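Local coordinates for protein NDP-rhamnosyltransferase (Saccharopolyspora spinosa, PDB 3TSA) that belongs to the glycosyltransferases of the GT-B fold, in which two Rossmann-like domains face each other across a cleft, at residues 13-18 with 38-43; 228-233 with 259-264; 307-312 with 323-328. All coordinates share one frame; numbering follows the deposited sequence.

Contact 1: 13-18 with 38-43; sequences THLMAM and PELQAT
Leu15 of helix 12-16 lies against Leu40 and Thr43 of helix 38-46, a pair of side chains one helical turn apart, and its course illustrates how a single leucine can serve two neighbours. The contact starts at CB, which meets the methyl carbon CD2 of Leu40 at 4.1 Å. From there the chain leaves with CG anti to the backbone N (chi1 173°), a setting that carries the isopropyl end, CG with its two methyls, over to the second helix. At the tip, the CD2 methyl is shared: Leu15 CD2 stands 4.2 Å from Leu40 CD1 and equally far from Thr43 CG2, so it rests between the two. Such helix-to-helix contacts belong to the Rossmann-like N-terminal half of a GT-B protein, where helix 12-16 follows strand 3-7 and helix 38-46 follows strand 31-36, its neighbour in the parallel sheet. Thr43 presents its methyl branch rather than its hydroxyl, since CG2 is the branch anti to the backbone N while OG1 is placed beside it. That methyl also receives Met16, whose side chain crosses at about a right angle; Met16 CG approaches Thr43 CG2 to 3.8 Å, the closest approach of the contact. Beyond the pair, Leu40 also touches Pro8, and Met16 extends to Tyr202. On the same short helix, His14 ND1 is hydrogen-bonded to Asp121 OD2 and its ring meets that of Trp143.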
ATOM      1  N   THR A  13      -9.783  -6.666   9.730  1.00 21.32           N
ATOM      2  CA  THR A  13      -8.626  -6.621  10.659  1.00 20.66           C
ATOM      3  C   THR A  13      -7.592  -7.735  10.405  1.00 18.91           C
ATOM      4  O   THR A  13      -6.413  -7.528  10.628  1.00 18.86           O
ATOM      5  CB  THR A  13      -8.996  -6.675  12.153  1.00 20.81           C
ATOM      6  OG1 THR A  13      -9.641  -7.905  12.442  1.00 26.22           O
ATOM      7  CG2 THR A  13      -9.914  -5.539  12.556  1.00 24.44           C
ATOM      8  N   HIS A  14      -8.050  -8.892   9.975  1.00 18.18           N
ATOM      9  CA  HIS A  14      -7.123 -10.020   9.729  1.00 16.10           C
ATOM     10  C   HIS A  14      -6.285  -9.754   8.468  1.00 15.30           C
ATOM     11  O   HIS A  14      -5.133 -10.216   8.412  1.00 16.60           O
ATOM     12  CB  HIS A  14      -7.874 -11.296   9.512  1.00 18.31           C
ATOM     13  CG  HIS A  14      -8.582 -11.782  10.750  1.00 19.04           C
ATOM     14  ND1 HIS A  14      -8.592 -13.098  11.130  1.00 23.99           N
ATOM     15  CD2 HIS A  14      -9.369 -11.119  11.648  1.00 24.70           C
ATOM     16  CE1 HIS A  14      -9.352 -13.228  12.220  1.00 21.83           C
ATOM     17  NE2 HIS A  14      -9.825 -12.043  12.553  1.00 24.19           N
ATOM     18  N   LEU A  15      -6.893  -9.096   7.470  1.00 16.07           N
ATOM     19  CA  LEU A  15      -6.133  -8.712   6.258  1.00 15.71           C
ATOM     20  C   LEU A  15      -5.167  -7.546   6.591  1.00 15.47           C
ATOM     21  O   LEU A  15      -3.970  -7.562   6.225  1.00 15.02           O
ATOM     22  CB  LEU A  15      -7.058  -8.339   5.075  1.00 14.93           C
ATOM     23  CG  LEU A  15      -6.284  -7.786   3.870  1.00 14.61           C
ATOM     24  CD1 LEU A  15      -5.182  -8.724   3.387  1.00 17.91           C
ATOM     25  CD2 LEU A  15      -7.312  -7.602   2.700  1.00 18.32           C
ATOM     26  N   MET A  16      -5.669  -6.564   7.356  1.00 16.00           N
ATOM     27  CA  MET A  16      -4.776  -5.469   7.735  1.00 15.66           C
ATOM     28  C   MET A  16      -3.528  -5.937   8.470  1.00 14.89           C
ATOM     29  O   MET A  16      -2.462  -5.341   8.300  1.00 14.60           O
ATOM     30  CB  MET A  16      -5.541  -4.416   8.563  1.00 17.53           C
ATOM     31  CG  MET A  16      -6.399  -3.460   7.622  1.00 22.52           C
ATOM     32  SD  MET A  16      -7.586  -2.626   8.662  1.00 32.10           S
ATOM     33  CE  MET A  16      -6.544  -1.238   9.049  1.00 22.33           C
ATOM     34  N   ALA A  17      -3.668  -6.984   9.304  1.00 14.40           N
ATOM     35  CA  ALA A  17      -2.537  -7.555  10.044  1.00 13.01           C
ATOM     36  C   ALA A  17      -1.462  -8.091   9.057  1.00 12.70           C
ATOM     37  O   ALA A  17      -0.346  -8.191   9.437  1.00 14.89           O
ATOM     38  CB  ALA A  17      -3.003  -8.723  10.928  1.00 14.65           C
ATOM     39  N   MET A  18      -1.845  -8.377   7.795  1.00 13.94           N
ATOM     40  CA  MET A  18      -0.887  -8.931   6.821  1.00 12.93           C
ATOM     41  C   MET A  18      -0.368  -7.867   5.876  1.00 13.98           C
ATOM     42  O   MET A  18       0.472  -8.155   5.033  1.00 12.43           O
ATOM     43  CB  MET A  18      -1.565  -9.996   5.982  1.00 13.97           C
ATOM     44  CG  MET A  18      -1.981 -11.150   6.923  1.00 17.93           C
ATOM     45  SD  MET A  18      -2.297 -12.673   6.058  1.00 28.75           S
ATOM     46  CE  MET A  18      -3.746 -12.128   5.450  1.00  9.87           C
ATOM     47  N   PRO A  38     -16.212 -10.093  -1.424  1.00 27.32           N
ATOM     48  CA  PRO A  38     -16.703  -8.693  -1.424  1.00 27.74           C
ATOM     49  C   PRO A  38     -16.366  -7.902  -0.175  1.00 28.52           C
ATOM     50  O   PRO A  38     -15.994  -6.714  -0.303  1.00 27.67           O
ATOM     51  CB  PRO A  38     -18.222  -8.887  -1.504  1.00 29.45           C
ATOM     52  CG  PRO A  38     -18.283 -10.083  -2.444  1.00 29.01           C
ATOM     53  CD  PRO A  38     -17.290 -11.031  -1.799  1.00 26.71           C
ATOM     54  N   GLU A  39     -16.426  -8.563   0.994  1.00 28.33           N
ATOM     55  CA  GLU A  39     -16.177  -7.958   2.330  1.00 29.24           C
ATOM     56  C   GLU A  39     -14.777  -7.357   2.477  1.00 28.27           C
ATOM     57  O   GLU A  39     -14.568  -6.454   3.283  1.00 27.30           O
ATOM     58  CB  GLU A  39     -16.337  -8.995   3.460  1.00 31.75           C
ATOM     59  CG  GLU A  39     -17.742  -9.460   3.741  1.00 34.30           C
ATOM     60  CD  GLU A  39     -18.204 -10.596   2.829  1.00 40.63           C
ATOM     61  OE1 GLU A  39     -17.389 -11.189   2.097  1.00 36.24           O
ATOM     62  OE2 GLU A  39     -19.433 -10.893   2.839  1.00 42.23           O
ATOM     63  N   LEU A  40     -13.835  -7.893   1.697  1.00 24.74           N
ATOM     64  CA  LEU A  40     -12.441  -7.547   1.877  1.00 22.87           C
ATOM     65  C   LEU A  40     -11.919  -6.663   0.775  1.00 19.94           C
ATOM     66  O   LEU A  40     -10.828  -6.140   0.875  1.00 18.07           O
ATOM     67  CB  LEU A  40     -11.582  -8.810   1.927  1.00 23.85           C
ATOM     68  CG  LEU A  40     -11.413  -9.603   3.203  1.00 24.17           C
ATOM     69  CD1 LEU A  40     -10.228 -10.565   2.888  1.00 21.34           C
ATOM     70  CD2 LEU A  40     -11.119  -8.697   4.409  1.00 20.78           C
ATOM     71  N   GLN A  41     -12.726  -6.464  -0.257  1.00 19.40           N
ATOM     72  CA  GLN A  41     -12.181  -5.791  -1.457  1.00 20.49           C
ATOM     73  C   GLN A  41     -11.625  -4.404  -1.150  1.00 20.82           C
ATOM     74  O   GLN A  41     -10.532  -4.037  -1.593  1.00 20.01           O
ATOM     75  CB  GLN A  41     -13.216  -5.657  -2.559  1.00 20.94           C
ATOM     76  CG  GLN A  41     -12.581  -5.223  -3.884  1.00 24.71           C
ATOM     77  CD  GLN A  41     -13.598  -4.988  -4.946  1.00 33.21           C
ATOM     78  OE1 GLN A  41     -14.537  -4.209  -4.745  1.00 37.33           O
ATOM     79  NE2 GLN A  41     -13.425  -5.642  -6.108  1.00 32.77           N
ATOM     80  N   ALA A  42     -12.429  -3.604  -0.457  1.00 21.07           N
ATOM     81  CA  ALA A  42     -12.051  -2.224  -0.213  1.00 19.76           C
ATOM     82  C   ALA A  42     -10.857  -2.113   0.784  1.00 17.12           C
ATOM     83  O   ALA A  42      -9.983  -1.230   0.624  1.00 17.88           O
ATOM     84  CB  ALA A  42     -13.375  -1.401   0.268  1.00 20.87           C
ATOM     85  N   THR A  43     -10.736  -3.059   1.720  1.00 15.69           N
ATOM     86  CA  THR A  43      -9.591  -3.086   2.631  1.00 14.94           C
ATOM     87  C   THR A  43      -8.276  -3.372   1.794  1.00 14.63           C
ATOM     88  O   THR A  43      -7.210  -2.703   1.985  1.00 16.39           O
ATOM     89  CB  THR A  43      -9.776  -4.176   3.609  1.00 17.47           C
ATOM     90  OG1 THR A  43     -11.000  -3.852   4.325  1.00 19.76           O
ATOM     91  CG2 THR A  43      -8.612  -4.157   4.656  1.00 17.58           C
TER

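Contact 2: 228-233 with 259-264; sequences MVLNAT and PEHRAL
The imidazole of His261 receives Leu230 over one face and Asn231 at its edge, a compact example of how a buried ring can be addressed from two directions by consecutive residues of one helix. The apolar part is a CH-pi contact. Leu230 CB sits 3.6 Å from the centroid of the His261 ring and only 9° off the ring normal, almost exactly above the centre. The leucine then runs back along the histidine, the two side chains passing in opposite senses, until Leu230 CD1 lies 3.8 Å from His261 CG. On the opposite face the aliphatic part of Glu260 contributes: its CG is 4.0 Å above the plane, displaced toward the rim, so that carbon lies on both sides of the imidazole.

At the rim of the ring, Asn231 OD1 stands in plane beside the NE2–CE1 edge of His261, 3.1 Å from each of these two atoms, while the amide is turned 56° from the imidazole. Charge enters through Glu260, whose carboxylate OE1 forms a salt bridge with Arg227 NH2, just ahead of the segment 228-233.

The helix 227-233 follows strand 219-224 and the loop holding His261 follows strand 251-256, adjacent strands of one parallel sheet. A helix and a loop meeting beyond neighbouring strands in this way fit the Rossmann-like C-terminal domain of a GT-B protein.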
ATOM      1  N   MET A 228     -16.263  -3.945  12.744  1.00 22.40           N
ATOM      2  CA  MET A 228     -16.826  -5.314  12.983  1.00 21.94           C
ATOM      3  C   MET A 228     -17.348  -5.415  14.406  1.00 21.11           C
ATOM      4  O   MET A 228     -18.406  -5.977  14.594  1.00 18.71           O
ATOM      5  CB  MET A 228     -15.850  -6.484  12.729  1.00 24.21           C
ATOM      6  CG  MET A 228     -15.414  -6.791  11.315  1.00 31.69           C
ATOM      7  SD  MET A 228     -16.615  -7.294  10.068  1.00 47.42           S
ATOM      8  CE  MET A 228     -17.318  -8.792  10.843  1.00 44.79           C
ATOM      9  N   VAL A 229     -16.571  -4.923  15.355  1.00 21.45           N
ATOM     10  CA  VAL A 229     -16.966  -4.954  16.762  1.00 21.82           C
ATOM     11  C   VAL A 229     -18.289  -4.207  16.979  1.00 20.01           C
ATOM     12  O   VAL A 229     -19.183  -4.804  17.489  1.00 18.99           O
ATOM     13  CB  VAL A 229     -15.865  -4.439  17.702  1.00 23.69           C
ATOM     14  CG1 VAL A 229     -16.381  -4.450  19.176  1.00 28.18           C
ATOM     15  CG2 VAL A 229     -14.623  -5.368  17.607  1.00 27.17           C
ATOM     16  N   LEU A 230     -18.416  -2.966  16.519  1.00 18.46           N
ATOM     17  CA  LEU A 230     -19.651  -2.171  16.732  1.00 17.58           C
ATOM     18  C   LEU A 230     -20.849  -2.674  15.963  1.00 18.73           C
ATOM     19  O   LEU A 230     -21.988  -2.529  16.428  1.00 18.26           O
ATOM     20  CB  LEU A 230     -19.425  -0.654  16.487  1.00 18.67           C
ATOM     21  CG  LEU A 230     -18.358  -0.010  17.378  1.00 19.82           C
ATOM     22  CD1 LEU A 230     -18.110   1.420  16.866  1.00 19.07           C
ATOM     23  CD2 LEU A 230     -18.903  -0.051  18.845  1.00 21.17           C
ATOM     24  N   ASN A 231     -20.603  -3.227  14.762  1.00 18.93           N
ATOM     25  CA  ASN A 231     -21.654  -3.972  14.049  1.00 20.35           C
ATOM     26  C   ASN A 231     -22.207  -5.081  14.920  1.00 20.90           C
ATOM     27  O   ASN A 231     -23.398  -5.380  14.904  1.00 22.11           O
ATOM     28  CB  ASN A 231     -21.156  -4.520  12.697  1.00 20.39           C
ATOM     29  CG  ASN A 231     -21.093  -3.419  11.637  1.00 23.56           C
ATOM     30  OD1 ASN A 231     -21.516  -2.302  11.906  1.00 25.72           O
ATOM     31  ND2 ASN A 231     -20.553  -3.733  10.436  1.00 26.75           N
ATOM     32  N   ALA A 232     -21.323  -5.721  15.667  1.00 19.37           N
ATOM     33  CA  ALA A 232     -21.740  -6.861  16.476  1.00 20.58           C
ATOM     34  C   ALA A 232     -22.421  -6.413  17.790  1.00 19.10           C
ATOM     35  O   ALA A 232     -23.433  -6.976  18.197  1.00 21.11           O
ATOM     36  CB  ALA A 232     -20.529  -7.802  16.751  1.00 18.39           C
ATOM     37  N   THR A 233     -21.818  -5.433  18.463  1.00 18.15           N
ATOM     38  CA  THR A 233     -22.183  -5.026  19.814  1.00 16.90           C
ATOM     39  C   THR A 233     -23.354  -4.006  19.877  1.00 16.03           C
ATOM     40  O   THR A 233     -24.033  -3.927  20.899  1.00 19.55           O
ATOM     41  CB  THR A 233     -20.988  -4.377  20.555  1.00 17.78           C
ATOM     42  OG1 THR A 233     -20.546  -3.196  19.861  1.00 15.17           O
ATOM     43  CG2 THR A 233     -19.804  -5.382  20.768  1.00 17.23           C
ATOM     44  N   PRO A 259     -17.135   5.838  10.072  1.00 25.04           N
ATOM     45  CA  PRO A 259     -18.075   6.890   9.714  1.00 27.16           C
ATOM     46  C   PRO A 259     -19.546   6.568  10.057  1.00 29.15           C
ATOM     47  O   PRO A 259     -20.243   7.416  10.670  1.00 28.79           O
ATOM     48  CB  PRO A 259     -17.917   7.005   8.183  1.00 27.84           C
ATOM     49  CG  PRO A 259     -16.578   6.480   7.870  1.00 27.34           C
ATOM     50  CD  PRO A 259     -16.267   5.432   8.943  1.00 26.60           C
ATOM     51  N   GLU A 260     -20.018   5.370   9.707  1.00 30.69           N
ATOM     52  CA  GLU A 260     -21.460   5.050   9.985  1.00 32.63           C
ATOM     53  C   GLU A 260     -21.826   4.912  11.473  1.00 32.56           C
ATOM     54  O   GLU A 260     -23.000   4.970  11.839  1.00 35.57           O
ATOM     55  CB  GLU A 260     -21.948   3.845   9.190  1.00 32.93           C
ATOM     56  CG  GLU A 260     -21.462   2.508   9.723  1.00 34.19           C
ATOM     57  CD  GLU A 260     -20.026   2.155   9.301  1.00 39.66           C
ATOM     58  OE1 GLU A 260     -19.287   2.950   8.628  1.00 40.40           O
ATOM     59  OE2 GLU A 260     -19.640   1.037   9.683  1.00 38.95           O
ATOM     60  N   HIS A 261     -20.823   4.769  12.339  1.00 31.11           N
ATOM     61  CA  HIS A 261     -21.080   4.715  13.779  1.00 29.47           C
ATOM     62  C   HIS A 261     -20.977   6.068  14.500  1.00 29.69           C
ATOM     63  O   HIS A 261     -21.172   6.134  15.712  1.00 30.04           O
ATOM     64  CB  HIS A 261     -20.183   3.653  14.455  1.00 29.99           C
ATOM     65  CG  HIS A 261     -20.388   2.262  13.926  1.00 28.35           C
ATOM     66  ND1 HIS A 261     -21.515   1.519  14.200  1.00 26.97           N
ATOM     67  CD2 HIS A 261     -19.576   1.456  13.192  1.00 26.86           C
ATOM     68  CE1 HIS A 261     -21.421   0.342  13.597  1.00 20.66           C
ATOM     69  NE2 HIS A 261     -20.252   0.272  12.992  1.00 27.96           N
ATOM     70  N   ARG A 262     -20.697   7.139  13.744  1.00 29.39           N
ATOM     71  CA  ARG A 262     -20.462   8.449  14.311  1.00 30.40           C
ATOM     72  C   ARG A 262     -21.808   9.063  14.717  1.00 30.24           C
ATOM     73  O   ARG A 262     -21.899   9.822  15.687  1.00 31.07           O
ATOM     74  CB  ARG A 262     -19.619   9.322  13.316  1.00 30.63           C
ATOM     75  CG  ARG A 262     -18.132   8.841  13.288  1.00 30.83           C
ATOM     76  CD  ARG A 262     -17.219   9.526  12.259  1.00 32.21           C
ATOM     77  NE  ARG A 262     -16.057   8.665  12.014  1.00 33.80           N
ATOM     78  CZ  ARG A 262     -15.198   8.775  11.011  1.00 31.07           C
ATOM     79  NH1 ARG A 262     -15.369   9.727  10.121  1.00 29.21           N
ATOM     80  NH2 ARG A 262     -14.162   7.914  10.899  1.00 27.22           N
ATOM     81  N   ALA A 263     -22.877   8.652  14.035  1.00 31.62           N
ATOM     82  CA  ALA A 263     -24.226   9.144  14.375  1.00 32.70           C
ATOM     83  C   ALA A 263     -24.723   8.719  15.783  1.00 33.51           C
ATOM     84  O   ALA A 263     -25.568   9.390  16.400  1.00 34.95           O
ATOM     85  CB  ALA A 263     -25.226   8.711  13.268  1.00 33.04           C
ATOM     86  N   LEU A 264     -24.168   7.632  16.302  1.00 32.91           N
ATOM     87  CA  LEU A 264     -24.438   7.184  17.671  1.00 33.51           C
ATOM     88  C   LEU A 264     -24.047   8.227  18.759  1.00 33.13           C
ATOM     89  O   LEU A 264     -24.540   8.184  19.883  1.00 32.99           O
ATOM     90  CB  LEU A 264     -23.699   5.848  17.934  1.00 33.95           C
ATOM     91  CG  LEU A 264     -23.925   4.649  16.990  1.00 34.79           C
ATOM     92  CD1 LEU A 264     -23.006   3.444  17.301  1.00 34.22           C
ATOM     93  CD2 LEU A 264     -25.456   4.193  16.989  1.00 34.55           C
TER

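Contact 3: 307-312 with 323-328; sequences IPQLVL and RNLAAA
Leu325, on the sheet-facing side of helix 318-327, pushes one methyl group between Gln309 and Val311, alternate residues of strand 309-311. Within these two segments one side chain, Leu325, makes all the contact from the helix, an instructive case of economy in packing helix on sheet. The tight part is concentrated at CD2. Leu325 CD2 lies 3.8 Å from Gln309 CB and at the same distance from Gln309 CD, so it fits into the bend of the glutamine chain, and it reaches 3.9 Å from Val311 CG2. Leucine and glutamine cross at about a right angle, whereas leucine and valine meet at a slant. With CG anti to the backbone N (chi1 -175°), Leu325 is extended from the helix toward the strand, and it supplies 73 Å² of the 120 Å² buried between the two segments.

The other side of the helix is looser. Arg323 and Ala327 are exposed, and Asn324 is partly so. The polar ends there are used at longer range along the chain: Arg323 NH2 is hydrogen-bonded to Gly77 O and Asn324 ND2 to Leu186 O, both carbonyls in the N-terminal half of the protein. Behind the strand the opposite face of the sheet is covered too, as Leu310, pointing away from Leu325, packs on Phe346 and Ile350 of helix 343-354.

Strand 309-311, helix 318-327 and strand 331-333 form a beta-alpha-beta unit, and this contact joins its first two elements. Chemically, what passes between 307-312 and 323-328 is carbon packing, with the strand backbone bonded to its neighbours in the sheet. This part of the helix is therefore probably held against the strand by close fit and exclusion of water.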
ATOM      1  N   ILE A 307       1.610   2.552  24.991  1.00 14.11           N
ATOM      2  CA  ILE A 307       0.404   3.238  25.496  1.00 12.63           C
ATOM      3  C   ILE A 307      -0.504   2.187  26.187  1.00 13.45           C
ATOM      4  O   ILE A 307      -0.923   1.215  25.568  1.00 13.09           O
ATOM      5  CB  ILE A 307      -0.362   3.882  24.371  1.00 10.96           C
ATOM      6  CG1 ILE A 307       0.478   4.838  23.481  1.00 14.78           C
ATOM      7  CG2 ILE A 307      -1.582   4.699  24.953  1.00 12.72           C
ATOM      8  CD1 ILE A 307       1.211   5.874  24.276  1.00 17.15           C
ATOM      9  N   PRO A 308      -0.778   2.399  27.476  1.00 13.43           N
ATOM     10  CA  PRO A 308      -1.627   1.393  28.130  1.00 13.02           C
ATOM     11  C   PRO A 308      -3.062   1.442  27.634  1.00 14.47           C
ATOM     12  O   PRO A 308      -3.515   2.416  27.046  1.00 12.12           O
ATOM     13  CB  PRO A 308      -1.569   1.734  29.609  1.00 14.57           C
ATOM     14  CG  PRO A 308      -1.168   3.131  29.696  1.00 14.49           C
ATOM     15  CD  PRO A 308      -0.347   3.456  28.401  1.00 14.95           C
ATOM     16  N   GLN A 309      -3.795   0.354  27.898  1.00 12.70           N
ATOM     17  CA  GLN A 309      -5.130   0.201  27.380  1.00 12.90           C
ATOM     18  C   GLN A 309      -6.092  -0.225  28.455  1.00 13.49           C
ATOM     19  O   GLN A 309      -5.764  -0.976  29.363  1.00 13.49           O
ATOM     20  CB  GLN A 309      -5.220  -0.833  26.225  1.00 13.81           C
ATOM     21  CG  GLN A 309      -4.269  -0.492  25.064  1.00 13.61           C
ATOM     22  CD  GLN A 309      -3.323  -1.610  24.772  1.00 18.03           C
ATOM     23  OE1 GLN A 309      -2.102  -1.457  24.874  1.00 16.87           O
ATOM     24  NE2 GLN A 309      -3.869  -2.757  24.447  1.00 11.10           N
ATOM     25  N   LEU A 310      -7.293   0.300  28.312  1.00 11.67           N
ATOM     26  CA  LEU A 310      -8.446  -0.190  29.103  1.00 13.03           C
ATOM     27  C   LEU A 310      -9.279  -0.991  28.071  1.00 13.23           C
ATOM     28  O   LEU A 310      -9.747  -0.410  27.108  1.00 14.36           O
ATOM     29  CB  LEU A 310      -9.209   1.022  29.527  1.00 13.65           C
ATOM     30  CG  LEU A 310     -10.031   0.925  30.826  1.00 21.04           C
ATOM     31  CD1 LEU A 310     -10.890   2.136  31.193  1.00 16.19           C
ATOM     32  CD2 LEU A 310     -10.605  -0.358  31.166  1.00 23.69           C
ATOM     33  N   VAL A 311      -9.487  -2.294  28.329  1.00 11.98           N
ATOM     34  CA  VAL A 311      -9.934  -3.197  27.284  1.00 12.08           C
ATOM     35  C   VAL A 311     -11.325  -3.700  27.661  1.00 12.45           C
ATOM     36  O   VAL A 311     -11.541  -4.098  28.796  1.00 14.07           O
ATOM     37  CB  VAL A 311      -8.999  -4.402  27.115  1.00 11.21           C
ATOM     38  CG1 VAL A 311      -9.381  -5.140  25.804  1.00 12.85           C
ATOM     39  CG2 VAL A 311      -7.498  -3.931  26.967  1.00 14.15           C
ATOM     40  N   LEU A 312     -12.254  -3.543  26.739  1.00 11.02           N
ATOM     41  CA  LEU A 312     -13.626  -4.088  26.953  1.00 11.36           C
ATOM     42  C   LEU A 312     -13.833  -5.197  25.977  1.00 10.88           C
ATOM     43  O   LEU A 312     -14.472  -5.063  24.937  1.00 12.11           O
ATOM     44  CB  LEU A 312     -14.624  -2.958  26.729  1.00 13.06           C
ATOM     45  CG  LEU A 312     -14.687  -1.675  27.611  1.00 19.67           C
ATOM     46  CD1 LEU A 312     -13.488  -0.867  27.578  1.00 22.33           C
ATOM     47  CD2 LEU A 312     -15.798  -0.830  26.958  1.00 26.62           C
ATOM     48  N   ARG A 323      -7.092 -10.096  29.395  1.00 11.51           N
ATOM     49  CA  ARG A 323      -6.608 -10.697  30.601  1.00 11.89           C
ATOM     50  C   ARG A 323      -5.061 -10.677  30.630  1.00 10.67           C
ATOM     51  O   ARG A 323      -4.457 -10.367  31.697  1.00 12.60           O
ATOM     52  CB  ARG A 323      -7.113 -12.157  30.772  1.00 11.72           C
ATOM     53  CG  ARG A 323      -8.565 -12.285  31.180  1.00 20.13           C
ATOM     54  CD  ARG A 323      -8.822 -13.764  31.604  1.00 21.69           C
ATOM     55  NE  ARG A 323      -8.533 -14.753  30.520  1.00 22.63           N
ATOM     56  CZ  ARG A 323      -9.526 -15.309  29.818  1.00 18.74           C
ATOM     57  NH1 ARG A 323     -10.760 -14.907  30.037  1.00 16.33           N
ATOM     58  NH2 ARG A 323      -9.268 -16.199  28.893  1.00 20.30           N
ATOM     59  N   ASN A 324      -4.475 -10.915  29.477  1.00 12.14           N
ATOM     60  CA  ASN A 324      -3.029 -11.088  29.521  1.00 11.70           C
ATOM     61  C   ASN A 324      -2.359  -9.741  29.561  1.00 11.96           C
ATOM     62  O   ASN A 324      -1.356  -9.559  30.277  1.00 12.95           O
ATOM     63  CB  ASN A 324      -2.561 -11.897  28.311  1.00 11.71           C
ATOM     64  CG  ASN A 324      -3.099 -13.375  28.358  1.00 11.59           C
ATOM     65  OD1 ASN A 324      -3.730 -13.840  29.355  1.00 14.43           O
ATOM     66  ND2 ASN A 324      -2.946 -14.042  27.220  1.00 14.03           N
ATOM     67  N   LEU A 325      -2.949  -8.761  28.884  1.00 10.91           N
ATOM     68  CA  LEU A 325      -2.457  -7.380  28.977  1.00 10.74           C
ATOM     69  C   LEU A 325      -2.511  -6.853  30.432  1.00 13.07           C
ATOM     70  O   LEU A 325      -1.583  -6.240  30.934  1.00 12.33           O
ATOM     71  CB  LEU A 325      -3.342  -6.477  28.112  1.00 11.63           C
ATOM     72  CG  LEU A 325      -2.761  -5.028  28.105  1.00 17.22           C
ATOM     73  CD1 LEU A 325      -1.604  -4.937  27.198  1.00 12.23           C
ATOM     74  CD2 LEU A 325      -3.715  -3.983  27.684  1.00 14.82           C
ATOM     75  N   ALA A 326      -3.631  -7.065  31.102  1.00 13.21           N
ATOM     76  CA  ALA A 326      -3.770  -6.665  32.522  1.00 14.12           C
ATOM     77  C   ALA A 326      -2.785  -7.388  33.398  1.00 13.73           C
ATOM     78  O   ALA A 326      -2.191  -6.778  34.268  1.00 15.62           O
ATOM     79  CB  ALA A 326      -5.228  -6.940  33.010  1.00 13.98           C
ATOM     80  N   ALA A 327      -2.610  -8.680  33.166  1.00 14.59           N
ATOM     81  CA  ALA A 327      -1.626  -9.421  33.985  1.00 15.31           C
ATOM     82  C   ALA A 327      -0.247  -8.827  33.836  1.00 14.23           C
ATOM     83  O   ALA A 327       0.539  -8.794  34.802  1.00 14.99           O
ATOM     84  CB  ALA A 327      -1.647 -10.912  33.671  1.00 14.91           C
ATOM     85  N   ALA A 328       0.047  -8.328  32.630  1.00 13.43           N
ATOM     86  CA  ALA A 328       1.331  -7.626  32.315  1.00 14.10           C
ATOM     87  C   ALA A 328       1.521  -6.310  33.001  1.00 13.61           C
ATOM     88  O   ALA A 328       2.633  -5.737  32.965  1.00 14.02           O
ATOM     89  CB  ALA A 328       1.517  -7.454  30.808  1.00 10.28           C
TER

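How the contacts relate
Along the chain the three contacts follow one another in series. Contact 1 joins two helices flanking the N-terminal sheet; contact 2 joins a helix and a loop beside the C-terminal one; contact 3 packs a helix on strand 309-311 of that second sheet. Centres of contacts 1 and 2 are about 17 Å apart, those of 2 and 3 about 23 Å, and those of 1 and 3, on opposite sides of the chain's centre, about 25 Å. Nearest atoms are about 6 Å apart both between contacts 1 and 2 and between 2 and 3. Met228 of contact 2 touches Tyr11, beside helix 12-16, so the two halves meet here, consistent with a two-domain GT-B architecture.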